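Endoglucanase A (Clostridium longisporum, PDB 6Q1I) hydrolyses internal beta-1,4-glucosidic linkages in cellulose, lichenan and cereal beta-glucans through a family 5 glycoside hydrolase catalytic domain. Local coordinates at residues V229-H234 against N271-K276. Residues are numbered along the deposited sequence; the frame is centred on the assembly and turned at random.
Sequences VIASVH and NTFKSK
Ala231 presses its methyl group onto one face of the Phe273 ring, and this CH-pi contact is the tight part of the junction between strand 229-234 and the last turns of helix 256-275. CB of Ala231 lies 3.5 Å from the centroid of the Phe273 ring, 18° off the ring normal and displaced toward the CD1-CE1 side, with CB only 3.4 Å from CD1 of Phe273. A single methyl suits this place: the CA atoms of Ala231 and Phe273 are 7.1 Å apart, and the small methyl lets the ring lie close over the strand. Two residues along, Val233, beta-branched as suits a strand, reaches the CE2-CZ end of the same ring. Its CG1 sits 3.9 Å from CE2 of Phe273, at an oblique approach and more loosely than the alanine. The long, flat Phe273 can thus span from helix to strand and touch both residues. Its CG is anti to its own carbonyl carbon (chi1 -68°), which sends the ring toward the barrel, where Phe221 packs edge-to-face against it and Met218 and Val280 add further apolar contacts. No hydrogen bond joins the two segments. Ser232, between the two ring-touching residues, points the other way, as strand alternation requires. Away from the barrel the helix is polar: Asn271, Lys274 and Ser275 are exposed, their side chains fitting a surface that meets water. Ser275 OG turns back to donate a 2.8 Å hydrogen bond to Thr272 O near the helix end, while Lys276 NZ is bound by the carbonyl oxygens of Asn219 and Phe221. Strand 229-234 is the sixth of eight parallel strands, and its union with the helix leading to strand 280-285 is the beta-alpha packing of a TIM barrel, the fold of family 5 glycoside hydrolases.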
# COMPACT_ATOMS: atom_id res chain seq x y z
N VAL A 229 -7.92 -11.10 -8.63
CA VAL A 229 -7.12 -10.88 -7.42
C VAL A 229 -5.70 -10.51 -7.80
O VAL A 229 -5.14 -11.02 -8.78
CB VAL A 229 -7.14 -12.15 -6.54
CG1 VAL A 229 -6.11 -12.06 -5.41
CG2 VAL A 229 -8.55 -12.38 -5.99
N ILE A 230 -5.10 -9.63 -7.00
CA ILE A 230 -3.70 -9.24 -7.10
C ILE A 230 -3.07 -9.47 -5.73
O ILE A 230 -3.64 -9.10 -4.71
CB ILE A 230 -3.60 -7.74 -7.46
CG1 ILE A 230 -4.31 -7.40 -8.77
CG2 ILE A 230 -2.12 -7.30 -7.50
CD1 ILE A 230 -4.51 -5.90 -8.99
N ALA A 231 -1.88 -10.07 -5.71
CA ALA A 231 -1.13 -10.17 -4.46
C ALA A 231 -0.46 -8.84 -4.12
O ALA A 231 0.09 -8.18 -5.01
CB ALA A 231 -0.07 -11.26 -4.58
N SER A 232 -0.45 -8.49 -2.84
CA SER A 232 0.21 -7.29 -2.32
C SER A 232 1.38 -7.70 -1.42
O SER A 232 1.19 -8.42 -0.44
CB SER A 232 -0.78 -6.45 -1.50
OG SER A 232 -0.11 -5.39 -0.84
N VAL A 233 2.57 -7.19 -1.73
CA VAL A 233 3.71 -7.26 -0.82
C VAL A 233 4.30 -5.86 -0.68
O VAL A 233 4.14 -5.00 -1.55
CB VAL A 233 4.80 -8.28 -1.23
CG1 VAL A 233 4.24 -9.68 -1.27
CG2 VAL A 233 5.41 -7.92 -2.58
N HIS A 234 4.98 -5.65 0.45
CA HIS A 234 5.77 -4.45 0.70
C HIS A 234 7.22 -4.88 0.80
O HIS A 234 7.52 -5.93 1.39
CB HIS A 234 5.30 -3.76 1.98
CG HIS A 234 3.87 -3.33 1.92
ND1 HIS A 234 3.17 -2.92 3.03
CD2 HIS A 234 3.01 -3.27 0.88
CE1 HIS A 234 1.93 -2.63 2.68
NE2 HIS A 234 1.81 -2.83 1.38
N ASN A 271 7.59 -14.81 -9.92
CA ASN A 271 7.43 -16.21 -10.27
C ASN A 271 6.57 -16.95 -9.25
O ASN A 271 5.79 -17.83 -9.63
CB ASN A 271 8.80 -16.87 -10.44
CG ASN A 271 9.62 -16.26 -11.58
OD1 ASN A 271 9.09 -15.56 -12.44
ND2 ASN A 271 10.91 -16.51 -11.57
N THR A 272 6.68 -16.60 -7.97
CA THR A 272 5.85 -17.28 -6.98
C THR A 272 4.38 -16.95 -7.20
O THR A 272 3.53 -17.84 -7.23
CB THR A 272 6.26 -16.90 -5.56
OG1 THR A 272 7.62 -17.28 -5.32
CG2 THR A 272 5.37 -17.62 -4.55
N PHE A 273 4.06 -15.66 -7.36
CA PHE A 273 2.66 -15.31 -7.54
C PHE A 273 2.13 -15.77 -8.90
O PHE A 273 0.98 -16.20 -8.98
CB PHE A 273 2.43 -13.83 -7.22
CG PHE A 273 2.61 -13.53 -5.76
CD1 PHE A 273 1.74 -14.08 -4.82
CD2 PHE A 273 3.64 -12.72 -5.31
CE1 PHE A 273 1.90 -13.83 -3.48
CE2 PHE A 273 3.80 -12.47 -3.96
CZ PHE A 273 2.94 -13.02 -3.05
N LYS A 274 2.96 -15.74 -9.95
CA LYS A 274 2.53 -16.29 -11.24
C LYS A 274 2.21 -17.78 -11.12
O LYS A 274 1.23 -18.26 -11.70
CB LYS A 274 3.60 -16.05 -12.30
CG LYS A 274 3.43 -14.74 -13.06
CD LYS A 274 4.32 -14.67 -14.29
CE LYS A 274 3.89 -13.54 -15.22
NZ LYS A 274 2.65 -13.87 -15.96
N SER A 275 3.03 -18.52 -10.37
CA SER A 275 2.78 -19.95 -10.20
C SER A 275 1.49 -20.21 -9.43
O SER A 275 0.95 -21.32 -9.52
CB SER A 275 3.97 -20.64 -9.51
OG SER A 275 4.01 -20.40 -8.12
N LYS A 276 0.97 -19.20 -8.72
CA LYS A 276 -0.33 -19.21 -8.06
C LYS A 276 -1.44 -18.59 -8.90
O LYS A 276 -2.59 -18.55 -8.44
CB LYS A 276 -0.24 -18.47 -6.72
CG LYS A 276 0.62 -19.18 -5.69
CD LYS A 276 0.86 -18.32 -4.45
CE LYS A 276 1.69 -19.05 -3.41
NZ LYS A 276 0.83 -19.92 -2.58